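PDB 2Z4T: beta-galactoside alpha-2,6-sialyltransferase from Photobacterium sp., which probably transfers sialic acid from its CMP-activated donor to the 6-position of galactose in acceptors such as lactose, releasing CMP. Local coordinates for residues I34-P44 / I75-L84; L354-T362 / P441-Y452. All coordinates share one frame; numbering follows the deposited sequence.

How the contacts relate
Contact 1 belongs to the N-terminal immunoglobulin-like beta-sandwich, contact 2 to the nucleotide-binding half of the GT-B transferase. Their centres lie 54 Å apart on opposite sides of the chain's centre, and even their nearest atoms are about 37 Å apart, so neither touches the other. Both pair two strands, but contact 1 is antiparallel, partly buried and remote from the annotated sites, whereas contact 2 is parallel, buried, and runs from a magnesium site to the bound CMP. There the side chain of N356 is about 3 Å from the metal, and at the far end that of T362 is about 9 Å from the galactose of the acceptor.

Contact 1. Residues I34-P44 / I75-L84; sequences IIDEEYVNLEP and ISLSVVAPRL
S78 OG is gripped by two side chains of the facing strand: it accepts a bond from Y39 OH at 2.7 Å and a weak one from N41 ND2 at 3.4 Å. All three residues stand on one face of the small antiparallel sheet formed by strands 39-42 and 77-80. With CG of Y39 anti to the backbone N (chi1 173°), the ring lies beside N41, whose backbone N sits over the rim of one face, while S78 OG meets the ring at its edge. N41 ND2 also donates to S76 OG at 3.1 Å, the oxygen lying 21° out of the amide plane of N41. Two short serine hydroxyls thus suit one amide that reaches across the strands.

The opposite face carries V40, L42, L77 and V79, branched apolar residues of which L77 packs on W57 of strand 52-61, as expected inside a sandwich. V40 with V79 and L42 with L77 are the hydrogen-bonded pairs.

Just before strand 39-42, a type II turn from I35 to E38 reverses the chain, and A81 N donates almost straight to E38 O at 2.7 Å. The small methyl of A81 fits beneath this turn, its CB 3.3 Å from I35 O and 3.8 Å from I34 CD1. D36 OD1 receives L84 N at 2.8 Å from above the carboxylate plane, and D36 OD2 forms a salt bridge with R193.

The chemistry therefore gives the sheet a largely polar face, with V80 as its apolar member, and an apolar one, while D36, with both oxygens engaged, joins the sandwich to the loop before strand 194-201 of the transferase.

Contact 2. Residues L354-T362 / P441-Y452; sequences LPNFVFTGT and PDAVAGIASSLY. With C5P (cytidine-5'-monophosphate), chain C.
T360, the residue most deeply covered here, takes a bond on OG1 from Y452 OH at 2.6 Å and donates in turn to a water 2.7 Å from OG1. That water itself donates to G361 O and I447 O, bridging the two segments where strands 356-360 and 443-447 end. OG1 stands between the backbone N and the carbonyl carbon (chi1 65°), turned over G446, which has no side chain to obstruct it. T360 CB meets L451 CD2 tip to tip at 3.7 Å, so threonine serves both a polar and an apolar neighbour. L451 CD1 lies over the centre of the Y452 ring, helping to hold the phenol in place.

I447 packs on T362 and F359 at the ends of the strands. Its CG2 meets T362 CG2 at 3.6 Å, the two side chains crossing at about a right angle, and its CG1 faces F359 CZ. I447 N bonds to T360 O, the last rung of a regular parallel ladder.

D442 starts that ladder. Its carboxylate, an acceptor, caps the start of the pairing: OD2 uses its anti lone pair to take the N-H of N356, the first residue of strand 356-360, at 2.8 Å from N356 N. N356 itself belongs to a magnesium site with D399.

Beyond the strands both segments bind CMP: G361 O accepts the cytosine N4 at 2.9 Å, and S449 OG and S450 N donate to phosphate oxygens. A second water links T362 OG1, A448 O and the phosphate. The buried hydroxyls and carbonyls are thus linked, through the waters and the bound CMP, into a network, which probably fixes the spacing between the base-reading and phosphate-binding loops of this Rossmann-like domain.

Contact 1. Residues I34-P44 / I75-L84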
loop_
_atom_site.group_PDB
_atom_site.type_symbol
_atom_site.label_atom_id
_atom_site.label_comp_id
_atom_site.label_asym_id
_atom_site.label_seq_id
_atom_site.Cartn_x
_atom_site.Cartn_y
_atom_site.Cartn_z
ATOM N N ILE A 34 -24.043 3.526 -7.785
ATOM C CA ILE A 34 -24.765 4.744 -8.188
ATOM C C ILE A 34 -24.502 5.916 -7.281
ATOM O O ILE A 34 -24.826 5.908 -6.096
ATOM C CB ILE A 34 -26.016 4.744 -9.146
ATOM C CG1 ILE A 34 -27.300 5.229 -8.458
ATOM C CG2 ILE A 34 -26.089 3.481 -9.995
ATOM C CD1 ILE A 34 -28.390 5.621 -9.422
ATOM N N ILE A 35 -23.797 6.880 -7.860
ATOM C CA ILE A 35 -23.464 8.122 -7.184
ATOM C C ILE A 35 -24.327 9.263 -7.688
ATOM O O ILE A 35 -24.907 9.175 -8.770
ATOM C CB ILE A 35 -21.987 8.491 -7.363
ATOM C CG1 ILE A 35 -21.675 8.775 -8.842
ATOM C CG2 ILE A 35 -21.113 7.394 -6.818
ATOM C CD1 ILE A 35 -20.339 9.470 -9.087
ATOM N N ASP A 36 -24.399 10.335 -6.895
ATOM C CA ASP A 36 -25.157 11.529 -7.235
ATOM C C ASP A 36 -24.901 11.929 -8.679
ATOM O O ASP A 36 -23.754 12.001 -9.109
ATOM C CB ASP A 36 -24.789 12.685 -6.295
ATOM C CG ASP A 36 -25.158 12.407 -4.834
ATOM O OD1 ASP A 36 -25.417 13.386 -4.095
ATOM O OD2 ASP A 36 -25.190 11.214 -4.424
ATOM N N GLU A 37 -25.977 12.169 -9.426
ATOM C CA GLU A 37 -25.925 12.700 -10.815
ATOM C C GLU A 37 -25.488 11.677 -11.839
ATOM O O GLU A 37 -25.351 12.002 -13.014
ATOM C CB GLU A 37 -25.080 13.987 -10.941
ATOM C CG GLU A 37 -25.273 14.910 -9.767
ATOM C CD GLU A 37 -24.903 16.332 -10.049
ATOM O OE1 GLU A 37 -23.858 16.781 -9.544
ATOM O OE2 GLU A 37 -25.670 17.012 -10.749
ATOM N N GLU A 38 -25.265 10.447 -11.399
ATOM C CA GLU A 38 -24.924 9.395 -12.330
ATOM C C GLU A 38 -26.149 9.058 -13.178
ATOM O O GLU A 38 -27.279 8.963 -12.673
ATOM C CB GLU A 38 -24.394 8.152 -11.615
ATOM C CG GLU A 38 -23.922 7.053 -12.569
ATOM C CD GLU A 38 -23.326 5.850 -11.850
ATOM O OE1 GLU A 38 -22.897 5.993 -10.673
ATOM O OE2 GLU A 38 -23.291 4.755 -12.465
ATOM N N TYR A 39 -25.897 8.934 -14.477
ATOM C CA TYR A 39 -26.860 8.493 -15.457
ATOM C C TYR A 39 -26.942 6.966 -15.435
ATOM O O TYR A 39 -25.920 6.263 -15.331
ATOM C CB TYR A 39 -26.452 8.995 -16.847
ATOM C CG TYR A 39 -27.318 8.432 -17.949
ATOM C CD1 TYR A 39 -26.834 7.430 -18.796
ATOM C CD2 TYR A 39 -28.639 8.873 -18.124
ATOM C CE1 TYR A 39 -27.632 6.892 -19.801
ATOM C CE2 TYR A 39 -29.449 8.334 -19.130
ATOM C CZ TYR A 39 -28.930 7.341 -19.959
ATOM O OH TYR A 39 -29.710 6.785 -20.944
ATOM N N VAL A 40 -28.168 6.459 -15.516
ATOM C CA VAL A 40 -28.415 5.027 -15.513
ATOM C C VAL A 40 -29.351 4.712 -16.649
ATOM O O VAL A 40 -30.369 5.391 -16.836
ATOM C CB VAL A 40 -29.136 4.556 -14.231
ATOM C CG1 VAL A 40 -29.126 3.046 -14.147
ATOM C CG2 VAL A 40 -28.505 5.152 -12.984
ATOM N N ASN A 41 -29.009 3.679 -17.398
ATOM C CA ASN A 41 -29.922 3.092 -18.341
ATOM C C ASN A 41 -29.971 1.572 -18.195
ATOM O O ASN A 41 -28.989 0.881 -18.491
ATOM C CB ASN A 41 -29.553 3.476 -19.758
ATOM C CG ASN A 41 -30.603 3.039 -20.738
ATOM O OD1 ASN A 41 -30.493 1.976 -21.348
ATOM N ND2 ASN A 41 -31.671 3.823 -20.842
ATOM N N LEU A 42 -31.118 1.067 -17.742
ATOM C CA LEU A 42 -31.267 -0.346 -17.390
ATOM C C LEU A 42 -32.389 -1.024 -18.132
ATOM O O LEU A 42 -33.511 -0.521 -18.173
ATOM C CB LEU A 42 -31.541 -0.507 -15.895
ATOM C CG LEU A 42 -30.387 -0.157 -14.965
ATOM C CD1 LEU A 42 -30.892 -0.101 -13.525
ATOM C CD2 LEU A 42 -29.179 -1.118 -15.127
ATOM N N GLU A 43 -32.082 -2.188 -18.688
ATOM C CA GLU A 43 -33.072 -3.036 -19.329
ATOM C C GLU A 43 -33.798 -3.797 -18.237
ATOM O O GLU A 43 -33.151 -4.358 -17.368
ATOM C CB GLU A 43 -32.384 -4.014 -20.288
ATOM C CG GLU A 43 -31.712 -3.350 -21.495
ATOM C CD GLU A 43 -32.715 -2.653 -22.419
ATOM O OE1 GLU A 43 -32.372 -1.570 -22.949
ATOM O OE2 GLU A 43 -33.847 -3.176 -22.602
ATOM N N PRO A 44 -35.140 -3.801 -18.260
ATOM C CA PRO A 44 -35.911 -4.473 -17.209
ATOM C C PRO A 44 -35.930 -6.003 -17.318
ATOM O O PRO A 44 -36.114 -6.687 -16.321
ATOM C CB PRO A 44 -37.318 -3.931 -17.419
ATOM C CG PRO A 44 -37.383 -3.582 -18.848
ATOM C CD PRO A 44 -36.014 -3.152 -19.255
ATOM N N ILE A 75 -38.879 1.418 -22.885
ATOM C CA ILE A 75 -38.902 0.178 -22.095
ATOM C C ILE A 75 -37.670 0.040 -21.193
ATOM O O ILE A 75 -37.783 -0.420 -20.067
ATOM C CB ILE A 75 -39.288 -1.119 -22.913
ATOM C CG1 ILE A 75 -38.076 -1.790 -23.521
ATOM C CG2 ILE A 75 -40.392 -0.851 -23.933
ATOM C CD1 ILE A 75 -37.571 -2.929 -22.660
ATOM N N SER A 76 -36.512 0.488 -21.652
ATOM C CA SER A 76 -35.393 0.571 -20.737
ATOM C C SER A 76 -35.521 1.803 -19.827
ATOM O O SER A 76 -36.035 2.839 -20.237
ATOM C CB SER A 76 -34.058 0.540 -21.479
ATOM O OG SER A 76 -33.700 1.819 -21.936
ATOM N N LEU A 77 -35.072 1.661 -18.585
ATOM C CA LEU A 77 -35.180 2.710 -17.573
ATOM C C LEU A 77 -34.040 3.714 -17.688
ATOM O O LEU A 77 -32.872 3.360 -17.560
ATOM C CB LEU A 77 -35.164 2.090 -16.173
ATOM C CG LEU A 77 -35.099 3.047 -14.976
ATOM C CD1 LEU A 77 -36.462 3.733 -14.710
ATOM C CD2 LEU A 77 -34.562 2.335 -13.731
ATOM N N SER A 78 -34.392 4.969 -17.920
ATOM C CA SER A 78 -33.401 6.014 -18.014
ATOM C C SER A 78 -33.637 7.089 -16.948
ATOM O O SER A 78 -34.686 7.744 -16.931
ATOM C CB SER A 78 -33.424 6.607 -19.413
ATOM O OG SER A 78 -32.122 7.016 -19.756
ATOM N N VAL A 79 -32.676 7.236 -16.037
ATOM C CA VAL A 79 -32.741 8.227 -14.959
ATOM C C VAL A 79 -31.375 8.758 -14.556
ATOM O O VAL A 79 -30.353 8.091 -14.713
ATOM C CB VAL A 79 -33.441 7.693 -13.680
ATOM C CG1 VAL A 79 -34.944 7.783 -13.834
ATOM C CG2 VAL A 79 -33.020 6.271 -13.356
ATOM N N VAL A 80 -31.380 9.961 -14.015
ATOM C CA VAL A 80 -30.191 10.594 -13.494
ATOM C C VAL A 80 -30.356 10.576 -11.979
ATOM O O VAL A 80 -31.404 10.979 -11.470
ATOM C CB VAL A 80 -30.090 12.051 -14.020
ATOM C CG1 VAL A 80 -28.825 12.718 -13.537
ATOM C CG2 VAL A 80 -30.139 12.060 -15.559
ATOM N N ALA A 81 -29.353 10.081 -11.258
ATOM C CA ALA A 81 -29.383 10.079 -9.804
ATOM C C ALA A 81 -29.434 11.524 -9.343
ATOM O O ALA A 81 -28.832 12.380 -9.985
ATOM C CB ALA A 81 -28.146 9.403 -9.267
ATOM N N PRO A 82 -30.148 11.812 -8.237
ATOM C CA PRO A 82 -30.305 13.196 -7.792
ATOM C C PRO A 82 -29.058 13.689 -7.066
ATOM O O PRO A 82 -28.139 12.895 -6.813
ATOM C CB PRO A 82 -31.472 13.117 -6.811
ATOM C CG PRO A 82 -31.395 11.768 -6.243
ATOM C CD PRO A 82 -30.815 10.867 -7.325
ATOM N N ARG A 83 -29.024 14.988 -6.765
ATOM C CA ARG A 83 -28.023 15.563 -5.885
ATOM C C ARG A 83 -28.562 15.422 -4.474
ATOM O O ARG A 83 -29.689 15.821 -4.201
ATOM C CB ARG A 83 -27.810 17.034 -6.206
ATOM C CG ARG A 83 -27.222 17.262 -7.554
ATOM C CD ARG A 83 -26.822 18.690 -7.748
ATOM N NE ARG A 83 -27.938 19.530 -8.174
ATOM C CZ ARG A 83 -27.855 20.852 -8.309
ATOM N NH1 ARG A 83 -26.708 21.487 -8.049
ATOM N NH2 ARG A 83 -28.920 21.546 -8.696
ATOM N N LEU A 84 -27.765 14.850 -3.575
ATOM C CA LEU A 84 -28.260 14.548 -2.229
ATOM C C LEU A 84 -27.339 15.066 -1.149
ATOM O O LEU A 84 -26.186 15.403 -1.417
ATOM C CB LEU A 84 -28.442 13.039 -2.044
ATOM C CG LEU A 84 -29.371 12.305 -2.995
ATOM C CD1 LEU A 84 -29.188 10.795 -2.814
ATOM C CD2 LEU A 84 -30.830 12.756 -2.756
#

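Contact 2. Residues L354-T362 / P441-Y452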
loop_
_atom_site.group_PDB
_atom_site.type_symbol
_atom_site.label_atom_id
_atom_site.label_comp_id
_atom_site.label_asym_id
_atom_site.label_seq_id
_atom_site.Cartn_x
_atom_site.Cartn_y
_atom_site.Cartn_z
ATOM N N LEU A 354 17.867 -30.327 -2.094
ATOM C CA LEU A 354 18.452 -29.411 -1.116
ATOM C C LEU A 354 17.396 -28.475 -0.527
ATOM O O LEU A 354 16.450 -28.085 -1.235
ATOM C CB LEU A 354 19.628 -28.621 -1.727
ATOM C CG LEU A 354 20.701 -29.430 -2.485
ATOM C CD1 LEU A 354 21.896 -28.551 -2.865
ATOM C CD2 LEU A 354 21.170 -30.652 -1.701
ATOM N N PRO A 355 17.538 -28.130 0.775
ATOM C CA PRO A 355 16.677 -27.104 1.370
ATOM C C PRO A 355 16.964 -25.798 0.646
ATOM O O PRO A 355 18.009 -25.682 0.026
ATOM C CB PRO A 355 17.161 -27.034 2.821
ATOM C CG PRO A 355 18.589 -27.572 2.778
ATOM C CD PRO A 355 18.519 -28.662 1.745
ATOM N N ASN A 356 16.051 -24.835 0.697
ATOM C CA ASN A 356 16.221 -23.601 -0.062
ATOM C C ASN A 356 16.564 -22.391 0.781
ATOM O O ASN A 356 15.977 -22.165 1.847
ATOM C CB ASN A 356 14.964 -23.334 -0.882
ATOM C CG ASN A 356 14.509 -24.565 -1.609
ATOM O OD1 ASN A 356 15.289 -25.200 -2.323
ATOM N ND2 ASN A 356 13.264 -24.944 -1.397
ATOM N N PHE A 357 17.510 -21.610 0.272
ATOM C CA PHE A 357 18.051 -20.459 0.966
ATOM C C PHE A 357 17.765 -19.224 0.129
ATOM O O PHE A 357 18.061 -19.215 -1.063
ATOM C CB PHE A 357 19.559 -20.653 1.162
ATOM C CG PHE A 357 20.317 -19.390 1.480
ATOM C CD1 PHE A 357 19.856 -18.489 2.440
ATOM C CD2 PHE A 357 21.532 -19.134 0.858
ATOM C CE1 PHE A 357 20.569 -17.331 2.738
ATOM C CE2 PHE A 357 22.265 -17.992 1.161
ATOM C CZ PHE A 357 21.789 -17.086 2.101
ATOM N N VAL A 358 17.159 -18.204 0.737
ATOM C CA VAL A 358 16.974 -16.932 0.061
ATOM C C VAL A 358 17.886 -15.906 0.700
ATOM O O VAL A 358 17.832 -15.702 1.913
ATOM C CB VAL A 358 15.498 -16.407 0.111
ATOM C CG1 VAL A 358 15.404 -14.960 -0.458
ATOM C CG2 VAL A 358 14.558 -17.330 -0.643
ATOM N N PHE A 359 18.752 -15.296 -0.101
ATOM C CA PHE A 359 19.519 -14.168 0.367
ATOM C C PHE A 359 18.744 -12.910 0.026
ATOM O O PHE A 359 18.338 -12.737 -1.140
ATOM C CB PHE A 359 20.917 -14.119 -0.254
ATOM C CG PHE A 359 21.664 -12.859 0.070
ATOM C CD1 PHE A 359 22.402 -12.758 1.239
ATOM C CD2 PHE A 359 21.578 -11.748 -0.769
ATOM C CE1 PHE A 359 23.074 -11.580 1.554
ATOM C CE2 PHE A 359 22.244 -10.558 -0.469
ATOM C CZ PHE A 359 22.993 -10.473 0.700
ATOM N N THR A 360 18.531 -12.036 1.020
ATOM C CA THR A 360 17.838 -10.771 0.772
ATOM C C THR A 360 18.840 -9.628 0.655
ATOM O O THR A 360 19.669 -9.435 1.546
ATOM C CB THR A 360 16.758 -10.448 1.857
ATOM O OG1 THR A 360 17.370 -10.228 3.138
ATOM C CG2 THR A 360 15.777 -11.571 1.975
ATOM N N GLY A 361 18.766 -8.863 -0.436
ATOM C CA GLY A 361 19.768 -7.816 -0.698
ATOM C C GLY A 361 19.348 -6.447 -0.209
ATOM O O GLY A 361 18.261 -6.283 0.327
ATOM N N THR A 362 20.222 -5.464 -0.390
ATOM C CA THR A 362 19.906 -4.083 -0.074
ATOM C C THR A 362 20.303 -3.146 -1.227
ATOM O O THR A 362 20.857 -3.584 -2.232
ATOM C CB THR A 362 20.593 -3.618 1.241
ATOM O OG1 THR A 362 19.982 -2.410 1.702
ATOM C CG2 THR A 362 22.089 -3.380 1.033
ATOM N N PRO A 441 11.239 -19.745 2.222
ATOM C CA PRO A 441 12.167 -20.849 2.016
ATOM C C PRO A 441 12.505 -21.462 3.374
ATOM O O PRO A 441 11.974 -21.007 4.386
ATOM C CB PRO A 441 13.380 -20.132 1.456
ATOM C CG PRO A 441 13.352 -18.832 2.182
ATOM C CD PRO A 441 11.920 -18.442 2.114
ATOM N N ASP A 442 13.390 -22.455 3.411
ATOM C CA ASP A 442 13.869 -22.995 4.687
ATOM C C ASP A 442 14.796 -22.052 5.440
ATOM O O ASP A 442 14.821 -22.069 6.665
ATOM C CB ASP A 442 14.588 -24.323 4.483
ATOM C CG ASP A 442 13.751 -25.293 3.729
ATOM O OD1 ASP A 442 12.731 -25.741 4.305
ATOM O OD2 ASP A 442 14.085 -25.567 2.555
ATOM N N ALA A 443 15.581 -21.252 4.725
ATOM C CA ALA A 443 16.476 -20.322 5.405
ATOM C C ALA A 443 16.495 -18.995 4.699
ATOM O O ALA A 443 16.530 -18.927 3.468
ATOM C CB ALA A 443 17.899 -20.892 5.511
ATOM N N VAL A 444 16.459 -17.938 5.490
ATOM C CA VAL A 444 16.629 -16.590 4.964
ATOM C C VAL A 444 17.682 -15.846 5.753
ATOM O O VAL A 444 17.708 -15.901 6.982
ATOM C CB VAL A 444 15.277 -15.798 4.773
ATOM C CG1 VAL A 444 14.054 -16.472 5.436
ATOM C CG2 VAL A 444 15.398 -14.310 5.069
ATOM N N ALA A 445 18.591 -15.217 5.016
ATOM C CA ALA A 445 19.618 -14.346 5.574
ATOM C C ALA A 445 19.845 -13.185 4.607
ATOM O O ALA A 445 19.417 -13.234 3.453
ATOM C CB ALA A 445 20.893 -15.108 5.826
ATOM N N GLY A 446 20.485 -12.125 5.075
ATOM C CA GLY A 446 20.708 -10.988 4.223
ATOM C C GLY A 446 21.023 -9.718 4.966
ATOM O O GLY A 446 21.419 -9.729 6.147
ATOM N N ILE A 447 20.851 -8.609 4.260
ATOM C CA ILE A 447 21.225 -7.324 4.790
ATOM C C ILE A 447 20.066 -6.721 5.573
ATOM O O ILE A 447 18.899 -6.865 5.206
ATOM C CB ILE A 447 21.704 -6.363 3.666
ATOM C CG1 ILE A 447 22.726 -7.057 2.733
ATOM C CG2 ILE A 447 22.209 -5.033 4.257
ATOM C CD1 ILE A 447 23.994 -7.609 3.407
ATOM N N ALA A 448 20.408 -6.055 6.664
ATOM C CA ALA A 448 19.441 -5.343 7.492
ATOM C C ALA A 448 18.455 -4.582 6.620
ATOM O O ALA A 448 18.840 -3.841 5.700
ATOM C CB ALA A 448 20.180 -4.385 8.427
ATOM N N SER A 449 17.175 -4.758 6.928
ATOM C CA SER A 449 16.112 -4.272 6.078
ATOM C C SER A 449 14.835 -4.240 6.867
ATOM O O SER A 449 14.679 -5.003 7.838
ATOM C CB SER A 449 15.922 -5.237 4.916
ATOM O OG SER A 449 14.685 -4.989 4.259
ATOM N N SER A 450 13.903 -3.406 6.419
ATOM C CA SER A 450 12.556 -3.376 6.970
ATOM C C SER A 450 11.884 -4.746 6.936
ATOM O O SER A 450 11.021 -5.060 7.769
ATOM C CB SER A 450 11.696 -2.369 6.215
ATOM O OG SER A 450 12.370 -1.132 6.072
ATOM N N LEU A 451 12.285 -5.584 5.989
ATOM C CA LEU A 451 11.630 -6.873 5.851
ATOM C C LEU A 451 11.830 -7.717 7.128
ATOM O O LEU A 451 10.931 -8.466 7.528
ATOM C CB LEU A 451 12.066 -7.584 4.553
ATOM C CG LEU A 451 13.476 -8.193 4.482
ATOM C CD1 LEU A 451 13.495 -9.605 5.099
ATOM C CD2 LEU A 451 14.033 -8.201 3.043
ATOM N N TYR A 452 12.978 -7.548 7.784
ATOM C CA TYR A 452 13.261 -8.218 9.059
ATOM C C TYR A 452 12.488 -7.674 10.259
ATOM O O TYR A 452 12.541 -8.283 11.346
ATOM C CB TYR A 452 14.772 -8.261 9.361
ATOM C CG TYR A 452 15.499 -9.115 8.345
ATOM C CD1 TYR A 452 15.363 -10.515 8.349
ATOM C CD2 TYR A 452 16.274 -8.532 7.342
ATOM C CE1 TYR A 452 16.012 -11.296 7.408
ATOM C CE2 TYR A 452 16.923 -9.314 6.397
ATOM C CZ TYR A 452 16.786 -10.691 6.425
ATOM O OH TYR A 452 17.428 -11.468 5.467
HETATM O O3P C5P C . 15.407 -2.777 2.762
HETATM P P C5P C . 14.349 -1.794 3.096
HETATM O O1P C5P C . 14.480 -0.625 2.130
HETATM O O2P C5P C . 14.260 -1.510 4.582
HETATM O "O5'" C5P C . 12.984 -2.532 2.794
HETATM C "C5'" C5P C . 11.758 -1.843 2.677
HETATM C "C4'" C5P C . 10.816 -2.826 1.985
HETATM O "O4'" C5P C . 11.326 -3.158 0.686
HETATM C "C3'" C5P C . 10.714 -4.169 2.686
HETATM O "O3'" C5P C . 9.690 -4.206 3.673
HETATM C "C2'" C5P C . 10.323 -5.073 1.551
HETATM O "O2'" C5P C . 8.962 -4.846 1.175
HETATM C "C1'" C5P C . 11.090 -4.540 0.385
HETATM N N1 C5P C . 12.327 -5.296 0.208
HETATM C C2 C5P C . 12.281 -6.548 -0.465
HETATM N N3 C5P C . 13.415 -7.266 -0.666
HETATM C C4 C5P C . 14.614 -6.806 -0.217
HETATM C C5 C5P C . 14.692 -5.568 0.455
HETATM C C6 C5P C . 13.519 -4.819 0.651
HETATM O O2 C5P C . 11.208 -7.014 -0.874
HETATM N N4 C5P C . 15.727 -7.547 -0.447
HETATM O O HOH W 1 17.719 -7.612 2.756
HETATM O O HOH W 2 17.988 -3.039 3.052
#